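Long-range contacts in ABC-type branched-chain amino acid transport systems periplasmic component-like protein (Thermomonospora curvata, PDB 4N03), which probably binds fatty acids and delivers them to an ABC transporter, and carries a bound palmitic acid in this crystal: residues 223-229 with 249-254; 68-72 with 325-329; 49-55 with 305-311; 364-368 with 395-400. All coordinates share one frame; numbering follows the deposited sequence. Where two conformers were deposited one is given.

Contact 1 of 4, residues 223-229 with 249-254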
loop_
_atom_site.group_PDB
_atom_site.type_symbol
_atom_site.label_atom_id
_atom_site.label_comp_id
_atom_site.label_asym_id
_atom_site.label_seq_id
_atom_site.Cartn_x
_atom_site.Cartn_y
_atom_site.Cartn_z
ATOM N N VAL A 223 -16.361 -17.267 -15.948
ATOM C CA VAL A 223 -15.378 -17.387 -14.881
ATOM C C VAL A 223 -16.050 -17.866 -13.587
ATOM O O VAL A 223 -17.257 -17.704 -13.390
ATOM C CB VAL A 223 -14.625 -16.053 -14.638
ATOM C CG1 VAL A 223 -13.944 -15.580 -15.906
ATOM C CG2 VAL A 223 -15.526 -14.972 -14.053
ATOM N N ASP A 224 -15.268 -18.421 -12.691
ATOM C CA ASP A 224 -15.712 -18.871 -11.392
ATOM C C ASP A 224 -15.381 -17.916 -10.266
ATOM O O ASP A 224 -15.980 -18.024 -9.199
ATOM C CB ASP A 224 -15.117 -20.232 -11.136
ATOM C CG ASP A 224 -15.528 -21.214 -12.212
ATOM O OD1 ASP A 224 -16.733 -21.575 -12.233
ATOM O OD2 ASP A 224 -14.679 -21.625 -13.048
ATOM N N ALA A 225 -14.440 -17.024 -10.492
ATOM C CA ALA A 225 -14.079 -16.021 -9.509
ATOM C C ALA A 225 -13.543 -14.859 -10.268
ATOM O O ALA A 225 -12.996 -15.000 -11.364
ATOM C CB ALA A 225 -13.026 -16.553 -8.523
ATOM N N ILE A 226 -13.718 -13.661 -9.702
ATOM C CA ILE A 226 -13.315 -12.401 -10.320
ATOM C C ILE A 226 -12.262 -11.783 -9.444
ATOM O O ILE A 226 -12.521 -11.545 -8.258
ATOM C CB ILE A 226 -14.512 -11.439 -10.461
ATOM C CG1 ILE A 226 -15.612 -12.063 -11.345
ATOM C CG2 ILE A 226 -14.065 -10.097 -11.004
ATOM C CD1 ILE A 226 -16.936 -11.315 -11.279
ATOM N N LEU A 227 -11.111 -11.449 -9.973
ATOM C CA LEU A 227 -10.023 -10.788 -9.271
ATOM C C LEU A 227 -9.876 -9.405 -9.850
ATOM O O LEU A 227 -10.080 -9.194 -11.048
ATOM C CB LEU A 227 -8.711 -11.568 -9.409
ATOM C CG LEU A 227 -8.541 -12.765 -8.468
ATOM C CD1 LEU A 227 -9.682 -13.763 -8.437
ATOM C CD2 LEU A 227 -7.231 -13.464 -8.811
ATOM N N LEU A 228 -9.563 -8.444 -8.971
ATOM C CA LEU A 228 -9.512 -7.040 -9.366
ATOM C C LEU A 228 -8.309 -6.358 -8.771
ATOM O O LEU A 228 -8.188 -6.257 -7.552
ATOM C CB LEU A 228 -10.770 -6.301 -8.947
ATOM C CG LEU A 228 -10.850 -4.823 -9.327
ATOM C CD1 LEU A 228 -10.828 -4.607 -10.837
ATOM C CD2 LEU A 228 -12.069 -4.142 -8.740
ATOM N N SER A 229 -7.465 -5.793 -9.618
ATOM C CA SER A 229 -6.362 -4.950 -9.195
ATOM C C SER A 229 -6.515 -3.608 -9.838
ATOM O O SER A 229 -6.129 -3.353 -10.967
ATOM C CB SER A 229 -5.021 -5.598 -9.538
ATOM O OG SER A 229 -4.934 -6.903 -9.001
ATOM N N GLN A 249 -20.262 -15.038 -8.584
ATOM C CA GLN A 249 -18.857 -15.364 -8.329
ATOM C C GLN A 249 -18.294 -14.497 -7.231
ATOM O O GLN A 249 -18.578 -13.287 -7.197
ATOM C CB GLN A 249 -18.051 -15.133 -9.596
ATOM C CG GLN A 249 -18.371 -16.037 -10.787
ATOM C CD GLN A 249 -19.443 -15.530 -11.716
ATOM O OE1 GLN A 249 -20.316 -14.765 -11.302
ATOM N NE2 GLN A 249 -19.374 -15.903 -12.975
ATOM N N PRO A 250 -17.437 -15.017 -6.391
ATOM C CA PRO A 250 -16.745 -14.132 -5.455
ATOM C C PRO A 250 -15.818 -13.172 -6.186
ATOM O O PRO A 250 -15.265 -13.510 -7.258
ATOM C CB PRO A 250 -15.945 -15.121 -4.607
ATOM C CG PRO A 250 -15.622 -16.217 -5.540
ATOM C CD PRO A 250 -16.890 -16.382 -6.349
ATOM N N ILE A 251 -15.633 -11.993 -5.592
ATOM C CA ILE A 251 -14.693 -10.993 -6.029
ATOM C C ILE A 251 -13.580 -10.870 -5.037
ATOM O O ILE A 251 -13.844 -10.738 -3.836
ATOM C CB ILE A 251 -15.373 -9.619 -6.270
ATOM C CG1 ILE A 251 -16.440 -9.724 -7.356
ATOM C CG2 ILE A 251 -14.354 -8.589 -6.647
ATOM C CD1 ILE A 251 -17.402 -8.555 -7.411
ATOM N N LEU A 252 -12.332 -10.921 -5.490
ATOM C CA LEU A 252 -11.150 -10.762 -4.661
ATOM C C LEU A 252 -10.324 -9.638 -5.206
ATOM O O LEU A 252 -9.870 -9.697 -6.354
ATOM C CB LEU A 252 -10.338 -12.065 -4.654
ATOM C CG LEU A 252 -9.020 -12.034 -3.886
ATOM C CD1 LEU A 252 -9.269 -11.860 -2.401
ATOM C CD2 LEU A 252 -8.192 -13.255 -4.217
ATOM N N GLY A 253 -10.112 -8.587 -4.429
ATOM C CA GLY A 253 -9.362 -7.436 -4.825
ATOM C C GLY A 253 -8.016 -7.318 -4.183
ATOM O O GLY A 253 -7.798 -7.814 -3.081
ATOM N N SER A 254 -7.128 -6.603 -4.856
ATOM C CA SER A 254 -5.897 -6.171 -4.284
ATOM C C SER A 254 -6.206 -5.068 -3.224
ATOM O O SER A 254 -7.315 -4.587 -3.092
ATOM C CB SER A 254 -4.951 -5.655 -5.351
ATOM O OG SER A 254 -4.572 -6.661 -6.278
#
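The side chain of Q249 lies over the V223-D224 backbone, its CG 3.3 Å from V223 O, at the N-terminal ends of the two parallel strands of a beta-alpha-beta crossover, 225-229 and 251-253, which helix 232-244 links. The Q249 chain leaves with CG anti to its carbonyl carbon and then bends at chi2 (90°), which brings the terminal amide round to V223. There NE2 donates to V223 O at 2.8 Å, nearly straight (166°), with the acceptor lying in the amide plane. Shortened to an alanine, this residue would probably leave V223 O without its side-chain donor and open a gap over the start of the strand. Beyond it the backbones zip together in the usual parallel pattern: I226 N donates to P250 O and I226 O accepts from L252 N, then L228 N donates to L252 O and L228 O accepts from S254 N. Between these bonds, alpha carbons of each strand approach carbonyls of the other, L227 CA coming to 3.1 Å from L252 O. I226 and I251 share one face of the sheet, where CB of the first meets CG1 of the second at 4.0 Å and both pack on L238 of the crossover helix. On the other face L227 and L252 lie side by side pointing the same way, with M152 of helix 148-161 touching both. At the strands' C-terminal ends S229 OG, which is also bonded to H173 NE2, makes a 2.8 Å hydrogen bond with S254 OG.

Contact 2 of 4, residues 68-72 with 325-329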
loop_
_atom_site.group_PDB
_atom_site.type_symbol
_atom_site.label_atom_id
_atom_site.label_comp_id
_atom_site.label_asym_id
_atom_site.label_seq_id
_atom_site.Cartn_x
_atom_site.Cartn_y
_atom_site.Cartn_z
ATOM N N GLY A 68 9.083 17.293 21.059
ATOM C CA GLY A 68 10.414 17.893 20.879
ATOM C C GLY A 68 11.107 17.565 19.563
ATOM O O GLY A 68 12.260 17.950 19.396
ATOM N N GLY A 69 10.387 16.979 18.614
ATOM C CA GLY A 69 10.981 16.620 17.337
ATOM C C GLY A 69 11.974 15.488 17.472
ATOM O O GLY A 69 11.864 14.649 18.328
ATOM N N VAL A 70 12.914 15.431 16.541
ATOM C CA VAL A 70 13.999 14.417 16.472
ATOM C C VAL A 70 15.324 15.152 16.531
ATOM O O VAL A 70 15.549 16.073 15.739
ATOM C CB VAL A 70 13.986 13.565 15.184
ATOM C CG1 VAL A 70 15.141 12.594 15.189
ATOM C CG2 VAL A 70 12.662 12.820 15.102
ATOM N N CYS A 71 16.179 14.808 17.488
ATOM C CA CYS A 71 17.497 15.460 17.527
ATOM C C CYS A 71 17.263 16.989 17.712
ATOM O O CYS A 71 18.021 17.791 17.194
ATOM C CB CYS A 71 18.336 15.034 16.238
ATOM S SG CYS A 71 19.859 14.131 16.674
ATOM N N GLY A 72 16.186 17.385 18.423
ATOM C CA GLY A 72 15.820 18.779 18.605
ATOM C C GLY A 72 15.346 19.531 17.374
ATOM O O GLY A 72 15.234 20.792 17.363
ATOM N N LEU A 325 15.068 8.000 11.767
ATOM C CA LEU A 325 15.625 9.303 12.067
ATOM C C LEU A 325 16.201 9.362 13.487
ATOM O O LEU A 325 17.249 9.937 13.706
ATOM C CB LEU A 325 14.568 10.408 11.915
ATOM C CG LEU A 325 14.122 10.763 10.486
ATOM C CD1 LEU A 325 12.828 11.556 10.505
ATOM C CD2 LEU A 325 15.225 11.548 9.794
ATOM N N GLU A 326 15.510 8.742 14.426
ATOM C CA GLU A 326 15.976 8.727 15.806
ATOM C C GLU A 326 17.292 7.953 15.946
ATOM O O GLU A 326 18.203 8.403 16.680
ATOM C CB GLU A 326 14.910 8.136 16.711
ATOM C CG GLU A 326 13.721 9.057 16.920
ATOM C CD GLU A 326 12.603 8.395 17.706
ATOM O OE1 GLU A 326 12.569 7.152 17.777
ATOM O OE2 GLU A 326 11.770 9.136 18.267
ATOM N N LYS A 327 17.431 6.823 15.260
ATOM C CA LYS A 327 18.678 6.054 15.318
ATOM C C LYS A 327 19.798 6.829 14.623
ATOM O O LYS A 327 20.948 6.893 15.100
ATOM C CB LYS A 327 18.492 4.684 14.668
ATOM C CG LYS A 327 17.759 3.600 15.465
ATOM C CD LYS A 327 17.676 2.328 14.620
ATOM C CE LYS A 327 16.678 1.310 15.126
ATOM N NZ LYS A 327 15.315 1.635 14.652
ATOM N N ALA A 328 19.496 7.443 13.478
ATOM C CA ALA A 328 20.494 8.247 12.788
ATOM C C ALA A 328 20.968 9.433 13.606
ATOM O O ALA A 328 22.144 9.759 13.651
ATOM C CB ALA A 328 19.953 8.673 11.446
ATOM N N CYS A 329 20.030 10.109 14.277
ATOM C CA CYS A 329 20.315 11.183 15.233
ATOM C C CYS A 329 21.296 10.738 16.291
ATOM O O CYS A 329 22.258 11.462 16.616
ATOM C CB CYS A 329 18.971 11.610 15.959
ATOM S SG CYS A 329 19.123 12.454 17.533
#
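C71 and C329 are covalently joined, SG to SG at 2.0 Å, in a disulfide that staples the loop between helix 47-66 and strand 74-81 to helix 309-330. The bridge crosses with a torsion of 87° about the S-S bond, close to the perpendicular geometry that disulfides prefer, and it brings C71 CB within 3.5 Å of C329 CB. On the helix the sulfur of C329 stands anti to the backbone N (chi1 159°), in line to meet C71 SG. The loop side is less relaxed: C71 has a left-handed backbone conformation, and its chi1 of -118° is far from any staggered position. The chain arrives there after a Schellman motif that ends helix 47-66, with G68 as the C-prime residue, so the cystine lies soon after a helix terminus. C71 also rests on V23 and on L334, a residue of the short strand 333-334.

Beside the bridge V70 supplies the apolar part of the contact, and a single methyl does the touching. Its CG1 sits against the helix turn from L325 to C329, 4.0 Å from L325 CB and equally far from C329 CB, with the aliphatic CG of E326 on its flank. L325 also touches L339 and L101. The nearest atom to V70 CG1 is L325 O, at 3.7 Å, and that same carbonyl accepts the helical bond from C329 N at 2.8 Å.

Contact 3 of 4, residues 49-55 with 305-311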
loop_
_atom_site.group_PDB
_atom_site.type_symbol
_atom_site.label_atom_id
_atom_site.label_comp_id
_atom_site.label_asym_id
_atom_site.label_seq_id
_atom_site.Cartn_x
_atom_site.Cartn_y
_atom_site.Cartn_z
ATOM N N LEU A 49 -7.798 7.925 -0.462
ATOM C CA LEU A 49 -6.782 7.118 0.231
ATOM C C LEU A 49 -5.489 7.894 0.345
ATOM O O LEU A 49 -4.868 7.871 1.407
ATOM C CB LEU A 49 -6.582 5.769 -0.433
ATOM C CG LEU A 49 -7.819 4.856 -0.267
ATOM C CD1 LEU A 49 -7.768 3.744 -1.282
ATOM C CD2 LEU A 49 -7.931 4.253 1.120
ATOM N N GLY A 50 -5.092 8.633 -0.674
ATOM C CA GLY A 50 -3.916 9.470 -0.550
ATOM C C GLY A 50 -4.096 10.533 0.522
ATOM O O GLY A 50 -3.171 10.840 1.274
ATOM N N LYS A 51 -5.288 11.117 0.618
ATOM C CA LYS A 51 -5.595 12.055 1.692
ATOM C C LYS A 51 -5.432 11.422 3.035
ATOM O O LYS A 51 -4.812 12.009 3.940
ATOM C CB LYS A 51 -6.980 12.648 1.500
ATOM C CG LYS A 51 -7.328 13.742 2.488
ATOM C CD LYS A 51 -8.726 14.309 2.271
ATOM C CE LYS A 51 -8.981 15.471 3.251
ATOM N NZ LYS A 51 -10.271 16.097 2.990
ATOM N N SER A 52 -5.980 10.213 3.224
ATOM C CA SER A 52 -5.884 9.559 4.507
ATOM C C SER A 52 -4.454 9.263 4.875
ATOM O O SER A 52 -4.057 9.444 6.055
ATOM C CB SER A 52 -6.673 8.277 4.504
ATOM O OG SER A 52 -8.045 8.508 4.325
ATOM N N ILE A 53 -3.687 8.724 3.917
ATOM C CA ILE A 53 -2.294 8.395 4.180
ATOM C C ILE A 53 -1.504 9.640 4.600
ATOM O O ILE A 53 -0.746 9.635 5.554
ATOM C CB ILE A 53 -1.656 7.704 2.964
ATOM C CG1 ILE A 53 -2.341 6.370 2.684
ATOM C CG2 ILE A 53 -0.190 7.487 3.199
ATOM C CD1 ILE A 53 -2.055 5.833 1.299
ATOM N N THR A 54 -1.701 10.684 3.822
ATOM C CA THR A 54 -0.998 11.944 4.026
ATOM C C THR A 54 -1.356 12.570 5.386
ATOM O O THR A 54 -0.475 13.019 6.104
ATOM C CB THR A 54 -1.294 12.891 2.886
ATOM O OG1 THR A 54 -0.794 12.303 1.698
ATOM C CG2 THR A 54 -0.634 14.239 3.051
ATOM N N GLN A 55 -2.642 12.558 5.705
ATOM C CA GLN A 55 -3.070 13.102 6.977
ATOM C C GLN A 55 -2.594 12.293 8.129
ATOM O O GLN A 55 -2.262 12.847 9.198
ATOM C CB GLN A 55 -4.612 13.252 7.005
ATOM C CG GLN A 55 -5.061 14.393 6.111
ATOM C CD GLN A 55 -6.531 14.766 6.208
ATOM O OE1 GLN A 55 -6.906 15.877 5.796
ATOM N NE2 GLN A 55 -7.359 13.882 6.684
ATOM N N ASP A 305 -13.204 13.238 8.204
ATOM C CA ASP A 305 -12.549 12.380 7.198
ATOM C C ASP A 305 -12.644 10.948 7.668
ATOM O O ASP A 305 -12.008 10.566 8.625
ATOM C CB ASP A 305 -11.086 12.760 6.998
ATOM C CG ASP A 305 -10.912 14.101 6.356
ATOM O OD1 ASP A 305 -11.534 14.346 5.274
ATOM O OD2 ASP A 305 -10.136 14.896 6.914
ATOM N N PRO A 306 -13.383 10.131 6.962
ATOM C CA PRO A 306 -13.603 8.794 7.472
ATOM C C PRO A 306 -12.308 8.014 7.719
ATOM O O PRO A 306 -11.361 8.146 6.986
ATOM C CB PRO A 306 -14.424 8.139 6.348
ATOM C CG PRO A 306 -15.156 9.274 5.721
ATOM C CD PRO A 306 -14.166 10.394 5.735
ATOM N N LEU A 307 -12.288 7.240 8.776
ATOM C CA LEU A 307 -11.216 6.301 9.006
ATOM C C LEU A 307 -11.183 5.279 7.875
ATOM O O LEU A 307 -12.224 4.906 7.352
ATOM C CB LEU A 307 -11.374 5.588 10.337
ATOM C CG LEU A 307 -11.234 6.468 11.573
ATOM C CD1 LEU A 307 -11.679 5.682 12.768
ATOM C CD2 LEU A 307 -9.806 6.935 11.770
ATOM N N ASP A 308 -9.990 4.797 7.477
ATOM C CA ASP A 308 -9.834 3.807 6.439
ATOM C C ASP A 308 -8.482 3.163 6.598
ATOM O O ASP A 308 -7.695 3.535 7.471
ATOM C CB ASP A 308 -10.075 4.413 5.053
ATOM C CG ASP A 308 -9.062 5.438 4.631
ATOM O OD1 ASP A 308 -7.877 5.326 5.017
ATOM O OD2 ASP A 308 -9.443 6.346 3.850
ATOM N N SER A 309 -8.189 2.194 5.739
ATOM C CA SER A 309 -6.970 1.416 5.896
ATOM C C SER A 309 -5.747 2.245 5.463
ATOM O O SER A 309 -4.627 1.947 5.858
ATOM C CB SER A 309 -7.113 0.107 5.161
ATOM O OG SER A 309 -8.094 -0.702 5.789
ATOM N N GLY A 310 -5.948 3.326 4.699
ATOM C CA GLY A 310 -4.891 4.249 4.404
ATOM C C GLY A 310 -4.380 4.997 5.624
ATOM O O GLY A 310 -3.202 5.361 5.715
ATOM N N VAL A 311 -5.257 5.251 6.604
ATOM C CA VAL A 311 -4.824 5.858 7.854
ATOM C C VAL A 311 -3.740 4.978 8.511
ATOM O O VAL A 311 -2.731 5.468 8.992
ATOM C CB VAL A 311 -6.021 6.132 8.796
ATOM C CG1 VAL A 311 -5.541 6.663 10.152
ATOM C CG2 VAL A 311 -6.999 7.119 8.155
HETATM O O HOH W 1 -9.340 9.963 6.275
HETATM O O HOH W 2 -8.864 17.528 6.542
#
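S52 OG has several polar neighbours: it donates to D308 OD2 over a short 2.6 Å and receives a hydrogen bond from a water at 2.8 Å, while P48 O of its own helix is an alternative acceptor for the same hydroxyl. The hydroxyl meets OD2 on the syn side, though 32° out of the carboxylate plane. The same water bridges to P306 O, tying the approach to the second helix into the network. The other oxygen of D308 turns to the backbone N-H groups of the turn that follows: with CG between the backbone N and the carbonyl carbon (chi1 66°), OD1 accepts from V311 N at 3.1 Å and, weakly, from G310 N.

D308 is thus the N-cap of helix 309-330, and S52 of helix 47-66 steadies the cap from the second shell; the helix N terminus would be expected to favour the charged carboxylate. These helices of the type I periplasmic-binding fold come very close here, with the glycine at 310 as the point of approach: I53 CG1 lies 3.3 Å from G310 O and 3.7 Å from G310 CA. L49 and G310 both touch the bound palmitic acid.

Farther out, D305 receives K51 NZ on the syn side of OD1, somewhat out of the carboxylate plane, in a 3.1 Å salt bridge. Q55 NE2, also bonded to Y298 OH, reaches D305 OD2 at 3.0 Å from above the carboxylate plane. An alanine in place of D305 would remove both acceptors, and is likely to leave the K51 ammonium without its counter-charge and free to swing. A second water links Q55 OE1 with D305 OD2.

Contact 4 of 4, residues 364-368 with 395-400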
loop_
_atom_site.group_PDB
_atom_site.type_symbol
_atom_site.label_atom_id
_atom_site.label_comp_id
_atom_site.label_asym_id
_atom_site.label_seq_id
_atom_site.Cartn_x
_atom_site.Cartn_y
_atom_site.Cartn_z
ATOM N N LYS A 364 13.434 -9.563 -1.355
ATOM C CA LYS A 364 12.246 -10.388 -1.126
ATOM C C LYS A 364 11.280 -9.545 -0.286
ATOM O O LYS A 364 11.725 -8.537 0.261
ATOM C CB LYS A 364 12.642 -11.688 -0.404
ATOM C CG LYS A 364 13.360 -11.474 0.910
ATOM C CD LYS A 364 14.177 -12.689 1.386
ATOM C CE LYS A 364 15.445 -12.216 2.135
ATOM N NZ LYS A 364 16.472 -13.104 2.787
ATOM N N PRO A 365 10.043 -9.963 -0.183
ATOM C CA PRO A 365 9.102 -9.107 0.563
ATOM C C PRO A 365 9.430 -9.076 2.054
ATOM O O PRO A 365 9.925 -10.027 2.632
ATOM C CB PRO A 365 7.768 -9.807 0.324
ATOM C CG PRO A 365 7.968 -10.527 -0.996
ATOM C CD PRO A 365 9.348 -11.039 -0.891
ATOM N N ALA A 366 9.081 -7.945 2.681
ATOM C CA ALA A 366 9.279 -7.706 4.100
ATOM C C ALA A 366 8.465 -8.644 4.994
ATOM O O ALA A 366 8.848 -8.845 6.130
ATOM C CB ALA A 366 8.940 -6.280 4.400
ATOM N N THR A 367 7.384 -9.176 4.472
ATOM C CA THR A 367 6.601 -10.247 5.041
ATOM C C THR A 367 5.845 -10.951 3.900
ATOM O O THR A 367 5.698 -10.363 2.832
ATOM C CB THR A 367 5.636 -9.746 6.130
ATOM O OG1 THR A 367 4.870 -10.826 6.601
ATOM C CG2 THR A 367 4.687 -8.664 5.614
ATOM N N ARG A 368 5.368 -12.141 4.148
ATOM C CA ARG A 368 4.501 -12.871 3.209
ATOM C C ARG A 368 3.146 -13.211 3.783
ATOM O O ARG A 368 2.448 -14.059 3.257
ATOM C CB ARG A 368 5.192 -14.113 2.605
ATOM C CG ARG A 368 6.436 -13.757 1.867
ATOM C CD ARG A 368 6.961 -14.939 1.071
ATOM N NE ARG A 368 8.278 -14.637 0.576
ATOM C CZ ARG A 368 8.863 -15.307 -0.447
ATOM N NH1 ARG A 368 8.174 -16.183 -1.154
ATOM N NH2 ARG A 368 10.070 -14.975 -0.755
ATOM N N ALA A 395 2.660 -19.469 -1.198
ATOM C CA ALA A 395 3.360 -18.207 -1.214
ATOM C C ALA A 395 4.774 -18.276 -0.638
ATOM O O ALA A 395 5.653 -17.563 -1.071
ATOM C CB ALA A 395 2.580 -17.148 -0.468
ATOM N N LYS A 396 4.967 -19.130 0.359
ATOM C CA LYS A 396 6.258 -19.265 0.995
ATOM C C LYS A 396 7.318 -19.770 -0.002
ATOM O O LYS A 396 8.436 -19.341 0.072
ATOM C CB LYS A 396 6.170 -20.295 2.105
ATOM C CG LYS A 396 7.430 -20.479 2.951
ATOM C CD LYS A 396 7.050 -21.399 4.133
ATOM C CE LYS A 396 8.096 -21.586 5.177
ATOM N NZ LYS A 396 7.638 -22.674 6.078
ATOM N N ASN A 397 6.951 -20.672 -0.921
ATOM C CA ASN A 397 7.890 -21.300 -1.816
ATOM C C ASN A 397 8.023 -20.570 -3.141
ATOM O O ASN A 397 8.916 -20.882 -3.919
ATOM C CB ASN A 397 7.552 -22.789 -2.020
ATOM C CG ASN A 397 7.603 -23.578 -0.722
ATOM O OD1 ASN A 397 8.309 -23.215 0.212
ATOM N ND2 ASN A 397 6.877 -24.634 -0.672
ATOM N N TYR A 398 7.124 -19.634 -3.414
ATOM C CA TYR A 398 7.123 -18.847 -4.624
ATOM C C TYR A 398 8.374 -18.008 -4.693
ATOM O O TYR A 398 8.864 -17.469 -3.709
ATOM C CB TYR A 398 5.916 -17.902 -4.547
ATOM C CG TYR A 398 5.846 -16.841 -5.636
ATOM C CD1 TYR A 398 5.650 -17.138 -6.984
ATOM C CD2 TYR A 398 5.966 -15.509 -5.306
ATOM C CE1 TYR A 398 5.555 -16.162 -7.922
ATOM C CE2 TYR A 398 5.854 -14.530 -6.228
ATOM C CZ TYR A 398 5.645 -14.828 -7.551
ATOM O OH TYR A 398 5.552 -13.885 -8.508
ATOM N N GLN A 399 8.919 -17.919 -5.922
ATOM C CA GLN A 399 10.070 -17.082 -6.236
ATOM C C GLN A 399 9.656 -15.695 -6.605
ATOM O O GLN A 399 9.013 -15.479 -7.620
ATOM C CB GLN A 399 10.862 -17.704 -7.394
ATOM C CG GLN A 399 11.300 -19.107 -7.185
ATOM C CD GLN A 399 12.164 -19.215 -5.970
ATOM O OE1 GLN A 399 13.350 -18.834 -6.039
ATOM N NE2 GLN A 399 11.640 -19.734 -4.870
ATOM N N VAL A 400 9.987 -14.725 -5.744
ATOM C CA VAL A 400 9.513 -13.378 -5.932
ATOM C C VAL A 400 10.536 -12.660 -6.822
ATOM O O VAL A 400 11.719 -12.617 -6.495
ATOM C CB VAL A 400 9.355 -12.642 -4.580
ATOM C CG1 VAL A 400 8.857 -11.245 -4.817
ATOM C CG2 VAL A 400 8.394 -13.408 -3.680
HETATM O O HOH W 3 11.179 -17.269 -2.292
#
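The guanidinium of R368 has V400 CG2 over one face, offset toward the rim and 3.7 Å from NH2, while two backbone carbonyls, A395 O and Y398 O, meet its edge in plane. Both carbonyls are taken by the same nitrogen: NH1 donates to A395 O at 2.9 Å and, somewhat straighter (159°), to Y398 O at 2.9 Å. NH1 lies in the carbonyl plane of A395, whereas it is tilted 20° from that of Y398. The arginine reaches across from its loop with its chain extended from CG to NE, and V150 of helix 148-161 is among its neighbours. A water completes a small ring, accepting from NH2 at 3.0 Å and donating to Y398 O.

Next to this bond cluster, the CD corner of the P365 ring meets the V400 methyls, CD 3.8 Å from V400 CG2, so one valine methyl serves both the pyrrolidine ring and the guanidinium. The contact joins the loop leading into strand 370-375 to the last turn of helix 393-397 and the segment that follows it. Y398 turns its hydroxyl elsewhere, to D149.

A cationic donor thus holds one carbonyl from the last turn of the helix (A395) and one from the chain just beyond it (Y398). It would probably offset the partial negative charge at this helix end, and its paired bonds in one plane are likely to restrict how the guanidinium can turn.

From the N terminus, helix 47-66 opens contact 3 and the loop after it opens contact 2. Contact 1 then opens and closes within 223-254, a short crossover contained in both longer loops. Contact 3 closes at 305-311, before contact 2 closes at 325-329, so those two cross along the chain. Both end on helix 309-330: contact 3 at its start, contact 2 near its end, their centres about 26 Å apart. They fasten it to helix 47-66 and to the loop beyond. Contact 4 follows in series, joining the approach to strand 370-375 with the chain after strand 383-390, beside these two strands of the seven-stranded sheet in which contact 1 lies.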